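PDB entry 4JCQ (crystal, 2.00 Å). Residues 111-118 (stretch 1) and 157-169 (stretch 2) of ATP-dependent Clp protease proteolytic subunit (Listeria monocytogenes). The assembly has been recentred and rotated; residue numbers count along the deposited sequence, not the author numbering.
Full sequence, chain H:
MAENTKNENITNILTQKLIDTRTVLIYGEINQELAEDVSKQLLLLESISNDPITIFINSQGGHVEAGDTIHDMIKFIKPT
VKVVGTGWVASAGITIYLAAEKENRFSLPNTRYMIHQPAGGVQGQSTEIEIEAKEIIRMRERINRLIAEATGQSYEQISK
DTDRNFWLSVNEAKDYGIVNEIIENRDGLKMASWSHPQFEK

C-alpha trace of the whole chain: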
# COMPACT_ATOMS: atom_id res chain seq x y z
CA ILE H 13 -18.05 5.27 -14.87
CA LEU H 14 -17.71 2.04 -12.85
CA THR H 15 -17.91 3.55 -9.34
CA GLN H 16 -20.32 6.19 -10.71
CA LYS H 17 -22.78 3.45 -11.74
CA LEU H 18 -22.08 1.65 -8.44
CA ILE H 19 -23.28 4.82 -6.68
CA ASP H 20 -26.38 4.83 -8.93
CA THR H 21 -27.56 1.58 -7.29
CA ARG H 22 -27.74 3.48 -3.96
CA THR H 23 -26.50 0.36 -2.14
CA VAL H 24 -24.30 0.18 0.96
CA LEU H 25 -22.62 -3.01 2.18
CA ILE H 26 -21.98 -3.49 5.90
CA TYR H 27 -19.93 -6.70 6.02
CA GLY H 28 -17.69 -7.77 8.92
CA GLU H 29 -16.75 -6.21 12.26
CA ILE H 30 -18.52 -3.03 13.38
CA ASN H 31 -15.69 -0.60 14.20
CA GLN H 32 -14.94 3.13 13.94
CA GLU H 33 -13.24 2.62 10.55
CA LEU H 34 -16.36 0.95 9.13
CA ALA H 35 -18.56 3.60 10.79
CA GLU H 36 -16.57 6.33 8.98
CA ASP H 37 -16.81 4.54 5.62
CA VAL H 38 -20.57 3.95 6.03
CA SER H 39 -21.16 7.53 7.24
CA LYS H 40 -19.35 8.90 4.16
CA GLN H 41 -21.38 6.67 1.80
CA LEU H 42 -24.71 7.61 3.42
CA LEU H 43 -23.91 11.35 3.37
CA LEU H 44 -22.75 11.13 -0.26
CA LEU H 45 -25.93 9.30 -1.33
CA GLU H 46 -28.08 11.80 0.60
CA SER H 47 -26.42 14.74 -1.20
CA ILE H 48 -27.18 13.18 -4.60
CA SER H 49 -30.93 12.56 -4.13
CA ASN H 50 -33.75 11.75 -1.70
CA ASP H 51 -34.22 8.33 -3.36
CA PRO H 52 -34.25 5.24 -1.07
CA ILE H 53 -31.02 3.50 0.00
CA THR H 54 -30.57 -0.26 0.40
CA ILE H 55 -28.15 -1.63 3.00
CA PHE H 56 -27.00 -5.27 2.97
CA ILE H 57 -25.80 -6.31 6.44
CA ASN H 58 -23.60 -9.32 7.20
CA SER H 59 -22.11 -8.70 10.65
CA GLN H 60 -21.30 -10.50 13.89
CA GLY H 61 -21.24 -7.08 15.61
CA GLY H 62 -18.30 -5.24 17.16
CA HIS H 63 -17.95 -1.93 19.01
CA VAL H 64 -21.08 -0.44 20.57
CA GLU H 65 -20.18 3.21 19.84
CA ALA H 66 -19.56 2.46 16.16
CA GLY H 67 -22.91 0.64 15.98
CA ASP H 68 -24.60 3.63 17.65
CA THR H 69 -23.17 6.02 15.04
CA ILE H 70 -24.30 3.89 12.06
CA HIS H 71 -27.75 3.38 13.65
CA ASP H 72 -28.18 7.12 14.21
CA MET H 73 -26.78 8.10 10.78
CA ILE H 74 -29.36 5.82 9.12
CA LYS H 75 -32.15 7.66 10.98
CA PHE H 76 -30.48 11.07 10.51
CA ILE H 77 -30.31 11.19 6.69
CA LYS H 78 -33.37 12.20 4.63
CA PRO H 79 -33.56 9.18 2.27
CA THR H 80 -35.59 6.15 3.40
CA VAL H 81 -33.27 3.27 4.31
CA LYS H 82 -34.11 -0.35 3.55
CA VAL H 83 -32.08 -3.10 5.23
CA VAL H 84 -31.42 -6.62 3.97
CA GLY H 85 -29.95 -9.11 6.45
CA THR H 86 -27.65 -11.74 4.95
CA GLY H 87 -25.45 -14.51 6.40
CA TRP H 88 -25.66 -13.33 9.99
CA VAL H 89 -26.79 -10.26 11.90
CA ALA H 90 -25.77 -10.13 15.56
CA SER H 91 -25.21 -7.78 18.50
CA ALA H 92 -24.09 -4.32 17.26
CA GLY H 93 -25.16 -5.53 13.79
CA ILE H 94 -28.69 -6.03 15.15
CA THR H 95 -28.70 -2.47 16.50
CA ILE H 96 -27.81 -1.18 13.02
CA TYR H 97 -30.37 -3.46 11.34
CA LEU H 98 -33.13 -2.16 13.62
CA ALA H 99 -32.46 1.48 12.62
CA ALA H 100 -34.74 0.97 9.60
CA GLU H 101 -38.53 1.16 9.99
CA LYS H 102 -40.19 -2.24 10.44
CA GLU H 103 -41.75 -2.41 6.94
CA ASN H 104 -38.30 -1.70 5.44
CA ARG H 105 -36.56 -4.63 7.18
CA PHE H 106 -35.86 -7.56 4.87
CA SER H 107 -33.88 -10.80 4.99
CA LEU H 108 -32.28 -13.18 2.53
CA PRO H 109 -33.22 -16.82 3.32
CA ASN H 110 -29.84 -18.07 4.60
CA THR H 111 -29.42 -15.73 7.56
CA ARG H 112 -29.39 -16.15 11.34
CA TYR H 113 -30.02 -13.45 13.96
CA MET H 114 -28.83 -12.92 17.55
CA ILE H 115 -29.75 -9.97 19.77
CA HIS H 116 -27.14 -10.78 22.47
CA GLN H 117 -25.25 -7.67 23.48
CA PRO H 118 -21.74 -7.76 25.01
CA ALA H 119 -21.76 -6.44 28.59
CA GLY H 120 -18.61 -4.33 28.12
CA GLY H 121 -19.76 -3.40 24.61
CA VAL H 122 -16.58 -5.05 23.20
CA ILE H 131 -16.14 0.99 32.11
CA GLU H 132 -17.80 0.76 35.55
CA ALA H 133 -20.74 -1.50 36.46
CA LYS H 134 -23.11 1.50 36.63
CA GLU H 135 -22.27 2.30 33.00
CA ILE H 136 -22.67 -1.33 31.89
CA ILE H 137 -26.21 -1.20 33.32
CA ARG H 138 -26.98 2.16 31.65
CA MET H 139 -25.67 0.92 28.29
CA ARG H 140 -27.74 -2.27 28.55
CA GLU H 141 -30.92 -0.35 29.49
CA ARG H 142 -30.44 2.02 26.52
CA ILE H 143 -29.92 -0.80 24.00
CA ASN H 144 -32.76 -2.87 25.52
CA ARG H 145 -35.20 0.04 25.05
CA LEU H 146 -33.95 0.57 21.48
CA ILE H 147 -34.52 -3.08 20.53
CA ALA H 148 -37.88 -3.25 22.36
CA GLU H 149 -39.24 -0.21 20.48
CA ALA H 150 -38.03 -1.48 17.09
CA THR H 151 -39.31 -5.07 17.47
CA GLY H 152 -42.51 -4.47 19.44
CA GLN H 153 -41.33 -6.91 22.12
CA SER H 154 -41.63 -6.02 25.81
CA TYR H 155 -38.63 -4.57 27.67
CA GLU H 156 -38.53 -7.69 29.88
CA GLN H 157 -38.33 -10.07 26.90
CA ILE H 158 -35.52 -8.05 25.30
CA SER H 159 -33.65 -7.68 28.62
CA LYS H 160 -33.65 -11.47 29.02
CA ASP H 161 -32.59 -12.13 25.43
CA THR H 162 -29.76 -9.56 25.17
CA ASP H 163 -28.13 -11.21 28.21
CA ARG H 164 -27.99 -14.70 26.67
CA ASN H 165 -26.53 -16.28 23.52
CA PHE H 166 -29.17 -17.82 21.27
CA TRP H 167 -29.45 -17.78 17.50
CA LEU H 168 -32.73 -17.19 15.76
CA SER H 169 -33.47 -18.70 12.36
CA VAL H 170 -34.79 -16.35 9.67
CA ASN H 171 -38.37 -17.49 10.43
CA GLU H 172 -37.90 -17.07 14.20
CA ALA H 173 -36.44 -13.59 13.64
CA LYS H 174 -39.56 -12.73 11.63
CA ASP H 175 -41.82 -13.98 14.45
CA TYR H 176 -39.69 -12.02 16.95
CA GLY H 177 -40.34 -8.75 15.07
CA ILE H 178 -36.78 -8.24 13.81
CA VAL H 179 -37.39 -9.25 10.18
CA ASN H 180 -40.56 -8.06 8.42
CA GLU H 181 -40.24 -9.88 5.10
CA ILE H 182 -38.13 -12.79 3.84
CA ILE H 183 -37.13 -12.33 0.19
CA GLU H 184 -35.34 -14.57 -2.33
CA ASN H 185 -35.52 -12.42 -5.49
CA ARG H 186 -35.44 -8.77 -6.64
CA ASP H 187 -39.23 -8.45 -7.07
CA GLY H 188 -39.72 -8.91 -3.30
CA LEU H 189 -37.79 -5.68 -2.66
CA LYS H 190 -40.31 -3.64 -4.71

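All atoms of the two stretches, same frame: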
# COMPACT_ATOMS: atom_id res chain seq x y z
N THR H 111 -29.87 -16.72 6.59
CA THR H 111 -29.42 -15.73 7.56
C THR H 111 -29.89 -16.15 8.95
O THR H 111 -31.01 -16.63 9.12
CB THR H 111 -29.99 -14.33 7.25
OG1 THR H 111 -29.83 -14.05 5.85
CG2 THR H 111 -29.29 -13.24 8.06
N ARG H 112 -29.02 -15.98 9.94
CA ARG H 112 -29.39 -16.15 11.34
C ARG H 112 -29.18 -14.85 12.12
O ARG H 112 -28.34 -14.02 11.76
CB ARG H 112 -28.66 -17.33 11.99
CG ARG H 112 -27.17 -17.42 11.70
CD ARG H 112 -26.53 -18.55 12.48
NE ARG H 112 -25.09 -18.63 12.26
CZ ARG H 112 -24.23 -19.21 13.10
NH1 ARG H 112 -22.94 -19.24 12.81
NH2 ARG H 112 -24.66 -19.76 14.22
N TYR H 113 -29.96 -14.69 13.19
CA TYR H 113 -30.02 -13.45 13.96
C TYR H 113 -29.79 -13.72 15.45
O TYR H 113 -30.28 -14.71 15.98
CB TYR H 113 -31.37 -12.76 13.76
CG TYR H 113 -31.60 -12.24 12.36
CD1 TYR H 113 -31.42 -10.89 12.06
CD2 TYR H 113 -31.96 -13.10 11.32
CE1 TYR H 113 -31.61 -10.41 10.77
CE2 TYR H 113 -32.15 -12.63 10.03
CZ TYR H 113 -31.97 -11.29 9.76
OH TYR H 113 -32.15 -10.82 8.49
N MET H 114 -29.05 -12.83 16.11
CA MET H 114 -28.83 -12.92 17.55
C MET H 114 -28.80 -11.54 18.19
O MET H 114 -27.99 -10.70 17.80
CB MET H 114 -27.54 -13.69 17.87
CG MET H 114 -27.29 -13.88 19.36
SD MET H 114 -25.85 -14.90 19.73
CE MET H 114 -24.51 -13.82 19.25
N ILE H 115 -29.67 -11.30 19.16
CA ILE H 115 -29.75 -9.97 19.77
C ILE H 115 -28.85 -9.79 21.01
O ILE H 115 -28.81 -8.71 21.59
CB ILE H 115 -31.20 -9.51 20.08
CG1 ILE H 115 -31.79 -10.29 21.26
CG2 ILE H 115 -32.07 -9.59 18.83
CD1 ILE H 115 -32.96 -9.57 21.91
N HIS H 116 -28.13 -10.85 21.38
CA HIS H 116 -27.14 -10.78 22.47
C HIS H 116 -26.29 -9.56 22.34
O HIS H 116 -25.78 -9.26 21.26
CB HIS H 116 -26.25 -12.01 22.47
CG HIS H 116 -25.11 -11.93 23.47
ND1 HIS H 116 -23.86 -11.60 23.12
CD2 HIS H 116 -25.10 -12.14 24.85
CE1 HIS H 116 -23.07 -11.61 24.22
NE2 HIS H 116 -23.83 -11.94 25.27
N GLN H 117 -26.12 -8.84 23.45
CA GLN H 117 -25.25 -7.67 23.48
C GLN H 117 -24.13 -7.90 24.49
O GLN H 117 -24.40 -8.33 25.61
CB GLN H 117 -26.04 -6.40 23.82
CG GLN H 117 -27.23 -6.10 22.91
CD GLN H 117 -26.85 -5.81 21.47
OE1 GLN H 117 -25.81 -5.22 21.19
NE2 GLN H 117 -27.71 -6.22 20.54
N PRO H 118 -22.88 -7.62 24.09
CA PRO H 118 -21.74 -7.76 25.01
C PRO H 118 -21.86 -6.78 26.17
O PRO H 118 -22.20 -5.61 25.95
CB PRO H 118 -20.53 -7.42 24.13
CG PRO H 118 -21.08 -6.62 23.00
CD PRO H 118 -22.45 -7.18 22.75
N GLN H 157 -38.73 -9.05 27.87
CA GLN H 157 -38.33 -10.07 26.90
C GLN H 157 -36.97 -9.76 26.30
O GLN H 157 -36.10 -10.64 26.22
CB GLN H 157 -39.39 -10.24 25.81
CG GLN H 157 -39.13 -11.38 24.83
CD GLN H 157 -39.14 -12.75 25.49
OE1 GLN H 157 -40.10 -13.11 26.17
NE2 GLN H 157 -38.07 -13.51 25.29
N ILE H 158 -36.78 -8.51 25.89
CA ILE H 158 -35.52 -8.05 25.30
C ILE H 158 -34.38 -8.13 26.31
O ILE H 158 -33.29 -8.62 25.99
CB ILE H 158 -35.64 -6.62 24.71
CG1 ILE H 158 -36.70 -6.58 23.59
CG2 ILE H 158 -34.29 -6.11 24.22
CD1 ILE H 158 -36.47 -7.56 22.45
N SER H 159 -34.64 -7.67 27.54
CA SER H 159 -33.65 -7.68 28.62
C SER H 159 -33.13 -9.09 28.91
O SER H 159 -31.94 -9.28 29.16
CB SER H 159 -34.25 -7.07 29.89
OG SER H 159 -33.27 -6.95 30.91
N LYS H 160 -34.03 -10.07 28.87
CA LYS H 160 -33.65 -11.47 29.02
C LYS H 160 -32.78 -11.94 27.85
O LYS H 160 -31.74 -12.56 28.05
CB LYS H 160 -34.91 -12.34 29.14
CG LYS H 160 -34.63 -13.83 29.29
CD LYS H 160 -35.91 -14.65 29.16
CE LYS H 160 -35.62 -16.14 29.15
NZ LYS H 160 -36.86 -16.95 29.00
N ASP H 161 -33.21 -11.61 26.64
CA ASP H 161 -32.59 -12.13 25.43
C ASP H 161 -31.26 -11.49 25.04
O ASP H 161 -30.42 -12.14 24.41
CB ASP H 161 -33.59 -12.11 24.27
CG ASP H 161 -34.72 -13.11 24.44
OD1 ASP H 161 -34.59 -14.03 25.28
OD2 ASP H 161 -35.75 -12.99 23.74
N THR H 162 -31.05 -10.23 25.41
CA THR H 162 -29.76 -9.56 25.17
C THR H 162 -28.66 -10.08 26.11
O THR H 162 -27.47 -9.92 25.83
CB THR H 162 -29.84 -8.03 25.28
OG1 THR H 162 -30.37 -7.65 26.56
CG2 THR H 162 -30.71 -7.44 24.17
N ASP H 163 -29.07 -10.69 27.22
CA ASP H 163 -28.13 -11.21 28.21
C ASP H 163 -27.92 -12.72 28.11
O ASP H 163 -27.41 -13.35 29.04
CB ASP H 163 -28.57 -10.82 29.63
CG ASP H 163 -27.39 -10.68 30.58
OD1 ASP H 163 -27.50 -11.11 31.74
OD2 ASP H 163 -26.34 -10.14 30.16
N ARG H 164 -28.32 -13.30 26.98
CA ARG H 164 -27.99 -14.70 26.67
C ARG H 164 -27.61 -14.87 25.20
O ARG H 164 -27.80 -13.95 24.40
CB ARG H 164 -29.12 -15.65 27.09
CG ARG H 164 -30.45 -15.46 26.40
CD ARG H 164 -31.53 -16.26 27.11
NE ARG H 164 -32.69 -16.52 26.26
CZ ARG H 164 -32.87 -17.62 25.53
NH1 ARG H 164 -31.97 -18.59 25.53
NH2 ARG H 164 -33.97 -17.75 24.79
N ASN H 165 -27.06 -16.03 24.86
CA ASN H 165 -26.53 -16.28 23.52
C ASN H 165 -27.33 -17.34 22.77
O ASN H 165 -27.01 -18.53 22.81
CB ASN H 165 -25.06 -16.71 23.59
CG ASN H 165 -24.15 -15.58 24.02
OD1 ASN H 165 -23.73 -14.76 23.20
ND2 ASN H 165 -23.83 -15.52 25.31
N PHE H 166 -28.37 -16.90 22.07
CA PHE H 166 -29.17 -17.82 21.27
C PHE H 166 -29.45 -17.27 19.87
O PHE H 166 -29.82 -16.11 19.69
CB PHE H 166 -30.47 -18.21 22.00
CG PHE H 166 -31.52 -17.15 22.01
CD1 PHE H 166 -32.63 -17.25 21.18
CD2 PHE H 166 -31.40 -16.04 22.84
CE1 PHE H 166 -33.61 -16.26 21.19
CE2 PHE H 166 -32.37 -15.05 22.84
CZ PHE H 166 -33.47 -15.17 22.02
N TRP H 167 -29.25 -18.14 18.89
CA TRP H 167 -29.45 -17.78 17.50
C TRP H 167 -30.85 -18.04 17.06
O TRP H 167 -31.43 -19.08 17.34
CB TRP H 167 -28.46 -18.54 16.63
CG TRP H 167 -27.05 -18.02 16.74
CD1 TRP H 167 -26.03 -18.49 17.56
CD2 TRP H 167 -26.47 -16.88 16.01
NE1 TRP H 167 -24.89 -17.75 17.39
CE2 TRP H 167 -25.08 -16.77 16.48
CE3 TRP H 167 -26.94 -15.98 15.06
CZ2 TRP H 167 -24.22 -15.80 16.00
CZ3 TRP H 167 -26.06 -15.01 14.58
CH2 TRP H 167 -24.73 -14.92 15.04
N LEU H 168 -31.42 -17.06 16.36
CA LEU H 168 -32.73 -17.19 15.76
C LEU H 168 -32.58 -17.49 14.27
O LEU H 168 -31.78 -16.86 13.58
CB LEU H 168 -33.53 -15.89 15.94
CG LEU H 168 -33.89 -15.45 17.36
CD1 LEU H 168 -34.24 -13.97 17.37
CD2 LEU H 168 -35.02 -16.29 17.93
N SER H 169 -33.36 -18.46 13.79
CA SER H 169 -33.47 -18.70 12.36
C SER H 169 -34.18 -17.51 11.72
O SER H 169 -34.76 -16.68 12.43
CB SER H 169 -34.25 -19.99 12.10
OG SER H 169 -35.62 -19.84 12.43
O HOH W 1 -31.33 -13.59 19.97
O HOH W 2 -24.34 -9.57 28.20

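Distant segments of a chain are often joined by a few backbone hydrogen bonds, with side chains sealing the space around them, and this Clp protease subunit offers a compact example. The anchor is a single antiparallel bridge between Y113 and L168, whose main chains bond reciprocally: Y113 N donates to L168 O at 2.9 Å, and L168 N returns a bond to Y113 O at 2.6 Å. Both are nearly straight, so each amide points squarely at its carbonyl.

The pairing does not continue as a ladder. One residue beyond M114, a water takes over, accepting from I115 N (2.9 Å to its oxygen) and donating to F166 O (3.0 Å), which spans a gap too wide for direct bonding. Direct contact resumes where stretch 1 meets the helix that includes I158 and D161: Q117 N donates to T162 O at 2.9 Å, and a second water links Q117 O with D163 OD2 by donating to both.

Around this polar framework, the indole of W167 is sandwiched. Over one face lies the guanidinium of R112, its CZ 4.3 Å from the centroid of the six-membered ring, a cation-pi arrangement in which positive charge meets the electron-rich ring. M114 covers the opposite face, with CB 3.8 Å from the same centroid and SD 3.9 Å from that of the five-membered ring. Its extended chi1 and chi2, both t, lay the side chain along the indole.

I115 serves the helical side. Its CB points sideways, but the end of the side chain comes nearer, bringing CD1 within 3.5 Å of D161 CB and 4.1 Å of I158 CD1. H116 packs closely without a direct hydrogen bond across the interface: N165 OD1 sits over one face of its imidazole, 3.2 Å from H116 CG. Together the contacts bury 834 Å², summed over both stretches.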